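Aminopentol aminotransferase (Sphingopyxis macrogoltabida, PDB 6HBS) transfers the amino group of hydrolysed fumonisin B1 (aminopentol) to pyruvate, using pyridoxal 5'-phosphate as cofactor, in the degradation of fumonisin B1. Local coordinates at residues 191-196 and 226-231; 212-217 and 247-252; 254-259 and 268-273. All coordinates share one frame; numbering follows the deposited sequence.

In the fold
Contacts 1 and 3 belong to the same seven-stranded sheet, in which strands 226-230 and 253-256 are neighbours, and their centres lie about 11 Å apart. The two are stitched together by Cys255, whose N lies 3.0 Å from Val229 O and whose O accepts from Asp231 N. Both reach the cofactor, contact 1 through Asp230 and contact 3 through Lys258, the nearest atoms of the two side chains being about 7 Å apart. Contact 2 sits beside contact 1, with centres about 9 Å apart, and joins the covering helix 210-223 to the segment leading into strand 253-256. Asp252 OD2 reaches Leu227 N at 2.9 Å, tying contact 2 to the sheet away from the pocket.

Contact 1: 191-196 and 226-231; sequences AVFATP and LLVVDD. With PLP (pyridoxal-5'-phosphate), chain C.
Val228 lays its CG1 methyl over one face of the Phe193 ring, 4.1 Å from the ring centroid and displaced toward the rim by CD2 and CE2, a CH-pi contact. The anti position of CG1 to the backbone N (chi1 -175°) sets it over the ring and leaves CG2 to meet Ala191 CB at 4.1 Å. His146 and Trp151 approach Phe193 edge-to-face. On the opposite face of the sheet Val192 CG1 touches Leu227 CD1, the two side chains passing obliquely beneath helix 210-223.

The backbones between these faces run parallel in a regular ladder. Val192 and Ala194 bond to the second strand through both N and O, while Ala191 and Phe193 bond to Leu139 on the other side. The Val228 N to Val192 O bond is 2.8 Å long and nearly straight with the carbonyl, whereas Asp230 N comes in tilted 34° from the plane of Ala194 C=O. Past Ala194, Pro196 CD packs against Asp230 O at 3.2 Å, and its CG against Asp231 OD1, an oxygen whose hydrogen bond goes to Ser243 OG.

At the polar edge Asp230 OD2 lies 2.7 Å from N1 of pyridoxal phosphate and is hydrogen-bonded to His146 ND1. OD1 is hydrogen-bonded to Val232 N, so both carboxylate oxygens have partners that fix the group. An aspartate carried by a parallel strand and facing the pyridine nitrogen is characteristic of fold type I aminotransferases.

Contact 2: 212-217 and 247-252; sequences FARTAR and LGIEPD
Leu247 sets its CD1 methyl 3.8 Å from Ala213 CB, on the face of helix 210-223 turned toward 247-252. Its carbonyl oxygen receives a bond of 2.8 Å from a water, which accepts from Arg214 NE; one water thus bridges the arginine, extended from CG to NE, to the backbone of Leu247.

Ile249 is the main apolar contact. Its branches divide among three helix residues: CG1 lies near Ala213 CB, CD1 rests against Arg214 CG at 3.8 Å, with the two side chains at about a right angle, and CG2 meets Arg217 CB. Trp244 also packs on Ile249 and Ala213.

Glu250 takes part through its carbonyl oxygen, which accepts from Arg217 NH1 at 2.9 Å and lies in the guanidinium plane; its carboxylate pairs elsewhere, with Arg107. The side chain of Arg217 folds at chi2 and chi3, and NH2 donates to the syn lone pair of Asp252 OD2 at 2.9 Å, while the NH1 to OD1 bond is weak. The guanidinium and carboxylate planes stand 71° apart. Asp221 also pairs with Arg217, and Lys274 with Asp252, so that each charge of the bridge has a second partner of opposite sign.

Helix 210-223 links parallel strands 189-194 and 226-230 as the helix of a beta-alpha-beta crossover, and here the segment preceding the next strand is fastened to it, in the alpha/beta layering of fold type I enzymes.

Contact 3: 254-259 and 268-273; sequences SCWGKC and ALLGSN. With PLP (pyridoxal-5'-phosphate), chain C.
Ser254 and Leu270 exchange two backbone hydrogen bonds, as do Trp256 and Ala268, each pair being an antiparallel hydrogen-bonded pair with Cys255 and Leu269 as the non-hydrogen-bonded pair between. All four N-to-O distances are 2.9 Å, but the bonds differ in approach: Leu270 N meets Ser254 O almost linearly, whereas Ala268 N sits above the carbonyl plane of Trp256, 41° out of it. Cys255 CA adds a CA-H...O contact to Ala268 O at 3.5 Å.

Side-chain packing divides by face. Leu269 CD1 touches Cys255 SG at 4.0 Å beneath helix 118-133. On the other face Leu270 meets Trp256 at about a right angle, its CD2 lying 3.9 Å from Trp256 CD1, and Leu270 CB lies 3.5 Å from Ser254 OG. This is a beta hairpin, strands 253-256 and 267-271, within the large mixed sheet of the fold type I domain; strand 111-115 flanks it beyond 267-271.

A polar link runs within the first strand. Ser254 OG, turned between the backbone N and carbonyl carbon (chi1 53°), accepts from Trp256 NE1 at 2.9 Å, a little out of the indole plane, and is also hydrogen-bonded to His108 NE2. Phe102 meets the indole edge-to-face. An alanine in place of Trp256 would remove the indole and is likely to leave Ser254 OG held by His108 without its second mate, with a gap beside Leu270 CD2 and Phe102.

The covalent interaction belongs to Lys258. Its chain is extended to CE and bends at the last torsion (chi4 85°), bringing NZ to C4A of pyridoxal phosphate, the covalent link of the internal aldimine, modelled at 1.6 Å; Ser287 of the second subunit packs against this lysine, and its backbone N is hydrogen-bonded to the same cofactor.

Contact 1: 191-196 and 226-231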
loop_
_atom_site.group_PDB
_atom_site.type_symbol
_atom_site.label_atom_id
_atom_site.label_comp_id
_atom_site.label_asym_id
_atom_site.label_seq_id
_atom_site.Cartn_x
_atom_site.Cartn_y
_atom_site.Cartn_z
ATOM N N ALA A 191 16.041 -15.332 8.415
ATOM C CA ALA A 191 16.049 -14.059 9.108
ATOM C C ALA A 191 15.444 -14.156 10.511
ATOM O O ALA A 191 14.625 -15.045 10.789
ATOM C CB ALA A 191 15.278 -13.057 8.298
ATOM N N VAL A 192 15.834 -13.182 11.339
ATOM C CA VAL A 192 15.212 -12.826 12.614
ATOM C C VAL A 192 14.568 -11.437 12.463
ATOM O O VAL A 192 15.261 -10.452 12.142
ATOM C CB VAL A 192 16.273 -12.730 13.739
ATOM C CG1 VAL A 192 15.684 -12.125 15.010
ATOM C CG2 VAL A 192 16.927 -14.067 14.038
ATOM N N PHE A 193 13.274 -11.359 12.716
ATOM C CA PHE A 193 12.560 -10.096 12.820
ATOM C C PHE A 193 12.447 -9.745 14.303
ATOM O O PHE A 193 12.037 -10.612 15.122
ATOM C CB PHE A 193 11.145 -10.190 12.246
ATOM C CG PHE A 193 11.048 -10.109 10.745
ATOM C CD1 PHE A 193 11.592 -11.089 9.937
ATOM C CD2 PHE A 193 10.393 -9.038 10.138
ATOM C CE1 PHE A 193 11.483 -11.012 8.553
ATOM C CE2 PHE A 193 10.288 -8.965 8.762
ATOM C CZ PHE A 193 10.834 -9.944 7.967
ATOM N N ALA A 194 12.781 -8.488 14.623
ATOM C CA ALA A 194 12.585 -7.905 15.950
ATOM C C ALA A 194 12.044 -6.473 15.811
ATOM O O ALA A 194 12.603 -5.693 15.079
ATOM C CB ALA A 194 13.901 -7.916 16.674
ATOM N N THR A 195 10.986 -6.141 16.558
ATOM C CA THR A 195 10.634 -4.760 16.861
ATOM C C THR A 195 11.646 -4.243 17.881
ATOM O O THR A 195 12.249 -5.014 18.626
ATOM C CB THR A 195 9.192 -4.625 17.358
ATOM O OG1 THR A 195 8.974 -5.310 18.594
ATOM C CG2 THR A 195 8.209 -5.106 16.324
ATOM N N PRO A 196 11.932 -2.937 17.905
ATOM C CA PRO A 196 13.025 -2.428 18.723
ATOM C C PRO A 196 12.688 -2.344 20.217
ATOM O O PRO A 196 13.602 -2.261 21.016
ATOM C CB PRO A 196 13.335 -1.043 18.151
ATOM C CG PRO A 196 12.062 -0.630 17.445
ATOM C CD PRO A 196 11.329 -1.890 17.051
ATOM N N LEU A 226 19.743 -12.940 8.142
ATOM C CA LEU A 226 19.658 -11.459 8.212
ATOM C C LEU A 226 18.899 -11.033 9.458
ATOM O O LEU A 226 17.798 -11.526 9.708
ATOM C CB LEU A 226 18.943 -10.922 6.972
ATOM C CG LEU A 226 19.599 -11.229 5.634
ATOM C CD1 LEU A 226 18.908 -10.457 4.513
ATOM C CD2 LEU A 226 21.068 -10.908 5.651
ATOM N N LEU A 227 19.463 -10.043 10.164
ATOM C CA LEU A 227 18.789 -9.356 11.252
ATOM C C LEU A 227 17.947 -8.218 10.673
ATOM O O LEU A 227 18.471 -7.322 10.018
ATOM C CB LEU A 227 19.790 -8.799 12.268
ATOM C CG LEU A 227 19.145 -8.102 13.463
ATOM C CD1 LEU A 227 18.164 -9.024 14.165
ATOM C CD2 LEU A 227 20.187 -7.580 14.432
ATOM N N VAL A 228 16.652 -8.287 10.933
ATOM C CA VAL A 228 15.690 -7.321 10.441
ATOM C C VAL A 228 15.074 -6.602 11.645
ATOM O O VAL A 228 14.378 -7.222 12.456
ATOM C CB VAL A 228 14.595 -7.999 9.608
ATOM C CG1 VAL A 228 13.680 -6.946 9.002
ATOM C CG2 VAL A 228 15.169 -8.929 8.527
ATOM N N VAL A 229 15.284 -5.285 11.741
ATOM C CA VAL A 229 14.595 -4.518 12.778
ATOM C C VAL A 229 13.354 -3.889 12.150
ATOM O O VAL A 229 13.471 -3.146 11.184
ATOM C CB VAL A 229 15.515 -3.475 13.416
ATOM C CG1 VAL A 229 14.738 -2.451 14.218
ATOM C CG2 VAL A 229 16.565 -4.136 14.281
ATOM N N ASP A 230 12.176 -4.168 12.718
ATOM C CA ASP A 230 10.947 -3.580 12.237
ATOM C C ASP A 230 10.721 -2.256 12.972
ATOM O O ASP A 230 10.207 -2.260 14.067
ATOM C CB ASP A 230 9.781 -4.552 12.358
ATOM C CG ASP A 230 8.489 -3.990 11.840
ATOM O OD1 ASP A 230 8.477 -2.779 11.499
ATOM O OD2 ASP A 230 7.488 -4.727 11.878
ATOM N N ASP A 231 11.096 -1.146 12.316
ATOM C CA ASP A 231 11.042 0.195 12.882
ATOM C C ASP A 231 9.845 0.968 12.329
ATOM O O ASP A 231 9.848 2.218 12.399
ATOM C CB ASP A 231 12.326 0.974 12.642
ATOM C CG ASP A 231 13.047 1.358 13.918
ATOM O OD1 ASP A 231 12.350 1.657 14.931
ATOM O OD2 ASP A 231 14.295 1.415 13.870
HETATM N N1 PLP C . 5.200 -3.324 11.627
HETATM C C2 PLP C . 4.916 -2.668 12.773
HETATM C C2A PLP C . 5.825 -2.751 13.976
HETATM C C3 PLP C . 3.741 -1.803 12.824
HETATM O O3 PLP C . 3.434 -1.122 13.948
HETATM C C4 PLP C . 2.887 -1.675 11.621
HETATM C C4A PLP C . 1.709 -0.771 11.702
HETATM C C5 PLP C . 3.278 -2.504 10.442
HETATM C C6 PLP C . 4.439 -3.265 10.513
HETATM C C5A PLP C . 2.486 -2.498 9.135
HETATM O O4P PLP C . 2.375 -1.161 8.584
HETATM P P PLP C . 1.037 -0.908 7.724
HETATM O O1P PLP C . -0.111 -0.920 8.627
HETATM O O2P PLP C . 0.970 -2.071 6.776
HETATM O O3P PLP C . 1.346 0.445 7.121
#

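Contact 2: 212-217 and 247-252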
loop_
_atom_site.group_PDB
_atom_site.type_symbol
_atom_site.label_atom_id
_atom_site.label_comp_id
_atom_site.label_asym_id
_atom_site.label_seq_id
_atom_site.Cartn_x
_atom_site.Cartn_y
_atom_site.Cartn_z
ATOM N N PHE A 212 19.501 -9.568 24.815
ATOM C CA PHE A 212 18.611 -10.108 23.780
ATOM C C PHE A 212 19.102 -9.630 22.401
ATOM O O PHE A 212 19.250 -10.410 21.488
ATOM C CB PHE A 212 17.153 -9.768 24.099
ATOM C CG PHE A 212 16.234 -9.950 22.922
ATOM C CD1 PHE A 212 15.939 -11.218 22.446
ATOM C CD2 PHE A 212 15.699 -8.852 22.261
ATOM C CE1 PHE A 212 15.096 -11.391 21.356
ATOM C CE2 PHE A 212 14.857 -9.026 21.172
ATOM C CZ PHE A 212 14.569 -10.288 20.706
ATOM N N ALA A 213 19.374 -8.328 22.287
ATOM C CA ALA A 213 19.759 -7.687 21.021
ATOM C C ALA A 213 21.122 -8.205 20.543
ATOM O O ALA A 213 21.283 -8.493 19.371
ATOM C CB ALA A 213 19.730 -6.173 21.178
ATOM N N ARG A 214 22.087 -8.347 21.467
ATOM C CA ARG A 214 23.386 -8.896 21.136
ATOM C C ARG A 214 23.247 -10.337 20.643
ATOM O O ARG A 214 23.834 -10.717 19.668
ATOM C CB ARG A 214 24.326 -8.842 22.338
ATOM C CG ARG A 214 24.878 -7.454 22.588
ATOM C CD ARG A 214 25.464 -7.327 23.977
ATOM N NE ARG A 214 26.012 -5.986 24.120
ATOM C CZ ARG A 214 26.541 -5.490 25.240
ATOM N NH1 ARG A 214 26.340 -6.090 26.406
ATOM N NH2 ARG A 214 27.277 -4.392 25.180
ATOM N N THR A 215 22.452 -11.147 21.332
ATOM C CA THR A 215 22.279 -12.498 20.898
ATOM C C THR A 215 21.653 -12.542 19.484
ATOM O O THR A 215 22.040 -13.352 18.663
ATOM C CB THR A 215 21.437 -13.290 21.889
ATOM O OG1 THR A 215 22.100 -13.217 23.151
ATOM C CG2 THR A 215 21.241 -14.721 21.433
ATOM N N ALA A 216 20.688 -11.665 19.192
ATOM C CA ALA A 216 20.116 -11.644 17.853
ATOM C C ALA A 216 21.235 -11.395 16.838
ATOM O O ALA A 216 21.335 -12.092 15.807
ATOM C CB ALA A 216 19.007 -10.605 17.776
ATOM N N ARG A 217 22.093 -10.415 17.130
ATOM C CA ARG A 217 23.094 -9.985 16.149
ATOM C C ARG A 217 24.145 -11.091 15.983
ATOM O O ARG A 217 24.587 -11.387 14.880
ATOM C CB ARG A 217 23.721 -8.655 16.565
ATOM C CG ARG A 217 24.847 -8.140 15.669
ATOM C CD ARG A 217 24.447 -7.702 14.257
ATOM N NE ARG A 217 24.205 -8.803 13.337
ATOM C CZ ARG A 217 23.743 -8.692 12.083
ATOM N NH1 ARG A 217 23.211 -7.555 11.652
ATOM N NH2 ARG A 217 23.815 -9.728 11.257
ATOM N N LEU A 247 21.778 0.820 21.507
ATOM C CA LEU A 247 22.281 -0.494 21.983
ATOM C C LEU A 247 23.589 -0.886 21.286
ATOM O O LEU A 247 24.132 -1.937 21.591
ATOM C CB LEU A 247 21.226 -1.586 21.745
ATOM C CG LEU A 247 19.899 -1.415 22.487
ATOM C CD1 LEU A 247 19.034 -2.652 22.335
ATOM C CD2 LEU A 247 20.120 -1.118 23.965
ATOM N N GLY A 248 24.059 -0.103 20.309
ATOM C CA GLY A 248 25.251 -0.469 19.522
ATOM C C GLY A 248 25.031 -1.699 18.644
ATOM O O GLY A 248 25.980 -2.354 18.255
ATOM N N ILE A 249 23.776 -1.995 18.281
ATOM C CA ILE A 249 23.474 -3.160 17.453
ATOM C C ILE A 249 22.861 -2.671 16.139
ATOM O O ILE A 249 21.778 -2.089 16.171
ATOM C CB ILE A 249 22.528 -4.138 18.176
ATOM C CG1 ILE A 249 23.126 -4.641 19.490
ATOM C CG2 ILE A 249 22.152 -5.289 17.251
ATOM C CD1 ILE A 249 24.313 -5.550 19.302
ATOM N N GLU A 250 23.548 -2.954 15.023
ATOM C CA GLU A 250 23.083 -2.602 13.678
ATOM C C GLU A 250 22.475 -3.816 12.994
ATOM O O GLU A 250 23.095 -4.869 12.862
ATOM C CB GLU A 250 24.213 -2.030 12.825
ATOM C CG GLU A 250 24.714 -0.695 13.325
ATOM C CD GLU A 250 25.794 -0.054 12.470
ATOM O OE1 GLU A 250 26.363 0.961 12.908
ATOM O OE2 GLU A 250 26.044 -0.549 11.359
ATOM N N PRO A 251 21.229 -3.702 12.487
ATOM C CA PRO A 251 20.653 -4.775 11.690
ATOM C C PRO A 251 21.248 -4.819 10.269
ATOM O O PRO A 251 21.987 -3.925 9.858
ATOM C CB PRO A 251 19.167 -4.402 11.671
ATOM C CG PRO A 251 19.200 -2.883 11.688
ATOM C CD PRO A 251 20.346 -2.539 12.617
ATOM N N ASP A 252 20.870 -5.852 9.528
ATOM C CA ASP A 252 21.131 -5.954 8.105
ATOM C C ASP A 252 20.045 -5.222 7.303
ATOM O O ASP A 252 20.368 -4.591 6.313
ATOM C CB ASP A 252 21.200 -7.409 7.684
ATOM C CG ASP A 252 22.271 -8.140 8.483
ATOM O OD1 ASP A 252 23.367 -7.604 8.540
ATOM O OD2 ASP A 252 21.961 -9.151 9.113
HETATM O O HOH W 1 26.077 -3.900 22.131
#

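Contact 3: 254-259 and 268-273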
loop_
_atom_site.group_PDB
_atom_site.type_symbol
_atom_site.label_atom_id
_atom_site.label_comp_id
_atom_site.label_asym_id
_atom_site.label_seq_id
_atom_site.Cartn_x
_atom_site.Cartn_y
_atom_site.Cartn_z
ATOM N N SER A 254 16.290 -2.829 7.853
ATOM C CA SER A 254 15.327 -2.191 8.731
ATOM C C SER A 254 14.135 -1.746 7.880
ATOM O O SER A 254 14.307 -1.296 6.738
ATOM C CB SER A 254 15.949 -1.037 9.492
ATOM O OG SER A 254 16.584 -0.119 8.615
ATOM N N CYS A 255 12.950 -1.865 8.468
ATOM C CA CYS A 255 11.693 -1.535 7.872
ATOM C C CYS A 255 11.161 -0.260 8.527
ATOM O O CYS A 255 11.184 -0.110 9.781
ATOM C CB CYS A 255 10.680 -2.652 8.083
ATOM S SG CYS A 255 11.193 -4.261 7.423
ATOM N N TRP A 256 10.669 0.649 7.686
ATOM C CA TRP A 256 10.243 1.980 8.098
ATOM C C TRP A 256 8.897 2.296 7.452
ATOM O O TRP A 256 8.566 1.778 6.375
ATOM C CB TRP A 256 11.262 3.027 7.684
ATOM C CG TRP A 256 12.618 2.825 8.264
ATOM C CD1 TRP A 256 13.577 1.966 7.825
ATOM C CD2 TRP A 256 13.196 3.560 9.341
ATOM N NE1 TRP A 256 14.702 2.082 8.594
ATOM C CE2 TRP A 256 14.504 3.055 9.523
ATOM C CE3 TRP A 256 12.738 4.574 10.191
ATOM C CZ2 TRP A 256 15.357 3.554 10.499
ATOM C CZ3 TRP A 256 13.584 5.055 11.162
ATOM C CH2 TRP A 256 14.863 4.534 11.327
ATOM N N GLY A 257 8.116 3.129 8.143
ATOM C CA GLY A 257 6.834 3.577 7.616
ATOM C C GLY A 257 6.197 4.537 8.591
ATOM O O GLY A 257 6.921 5.203 9.377
ATOM N N LYS A 258 4.877 4.647 8.490
ATOM C CA LYS A 258 3.989 5.507 9.307
ATOM C C LYS A 258 4.339 6.998 9.175
ATOM O O LYS A 258 3.543 7.743 8.634
ATOM C CB LYS A 258 3.917 5.021 10.766
ATOM C CG LYS A 258 3.075 3.748 10.909
ATOM C CD LYS A 258 2.829 3.182 12.308
ATOM C CE LYS A 258 1.733 2.111 12.338
ATOM N NZ LYS A 258 2.196 0.720 12.020
ATOM N N CYS A 259 5.450 7.437 9.760
ATOM C CA CYS A 259 5.597 8.841 10.099
ATOM C C CYS A 259 6.738 9.526 9.357
ATOM O O CYS A 259 6.872 10.728 9.519
ATOM C CB CYS A 259 5.793 9.026 11.601
ATOM S SG CYS A 259 7.463 8.643 12.170
ATOM N N ALA A 268 9.387 2.036 3.646
ATOM C CA ALA A 268 10.707 1.806 3.115
ATOM C C ALA A 268 11.322 0.550 3.713
ATOM O O ALA A 268 11.122 0.258 4.899
ATOM C CB ALA A 268 11.625 2.966 3.400
ATOM N N LEU A 269 12.135 -0.101 2.882
ATOM C CA LEU A 269 13.131 -1.093 3.296
ATOM C C LEU A 269 14.541 -0.517 3.119
ATOM O O LEU A 269 14.932 -0.167 2.007
ATOM C CB LEU A 269 12.937 -2.364 2.473
ATOM C CG LEU A 269 13.872 -3.519 2.870
ATOM C CD1 LEU A 269 13.649 -3.881 4.323
ATOM C CD2 LEU A 269 13.646 -4.744 1.993
ATOM N N LEU A 270 15.308 -0.432 4.208
ATOM C CA LEU A 270 16.723 0.034 4.218
ATOM C C LEU A 270 17.626 -1.183 4.412
ATOM O O LEU A 270 17.304 -2.045 5.225
ATOM C CB LEU A 270 16.925 1.054 5.338
ATOM C CG LEU A 270 16.555 2.517 5.047
ATOM C CD1 LEU A 270 17.615 3.216 4.218
ATOM C CD2 LEU A 270 15.214 2.608 4.349
ATOM N N GLY A 271 18.704 -1.287 3.630
ATOM C CA GLY A 271 19.467 -2.525 3.642
ATOM C C GLY A 271 20.939 -2.272 3.445
ATOM O O GLY A 271 21.297 -1.277 2.833
ATOM N N SER A 272 21.769 -3.146 4.025
ATOM C CA SER A 272 23.198 -3.083 3.848
ATOM C C SER A 272 23.574 -3.737 2.511
ATOM O O SER A 272 22.804 -4.500 1.920
ATOM C CB SER A 272 23.915 -3.727 5.013
ATOM O OG SER A 272 23.834 -5.122 4.898
ATOM N N ASN A 273 24.778 -3.425 2.037
ATOM C CA ASN A 273 25.326 -3.966 0.792
ATOM C C ASN A 273 25.311 -5.496 0.786
ATOM O O ASN A 273 25.170 -6.092 -0.245
ATOM C CB ASN A 273 26.712 -3.379 0.520
ATOM C CG ASN A 273 26.608 -2.020 -0.135
ATOM O OD1 ASN A 273 25.648 -1.765 -0.865
ATOM N ND2 ASN A 273 27.548 -1.131 0.142
HETATM N N1 PLP C . 5.200 -3.324 11.627
HETATM C C2 PLP C . 4.916 -2.668 12.773
HETATM C C2A PLP C . 5.825 -2.751 13.976
HETATM C C3 PLP C . 3.741 -1.803 12.824
HETATM O O3 PLP C . 3.434 -1.122 13.948
HETATM C C4 PLP C . 2.887 -1.675 11.621
HETATM C C4A PLP C . 1.709 -0.771 11.702
HETATM C C5 PLP C . 3.278 -2.504 10.442
HETATM C C6 PLP C . 4.439 -3.265 10.513
HETATM C C5A PLP C . 2.486 -2.498 9.135
HETATM O O4P PLP C . 2.375 -1.161 8.584
HETATM P P PLP C . 1.037 -0.908 7.724
HETATM O O1P PLP C . -0.111 -0.920 8.627
HETATM O O2P PLP C . 0.970 -2.071 6.776
HETATM O O3P PLP C . 1.346 0.445 7.121
#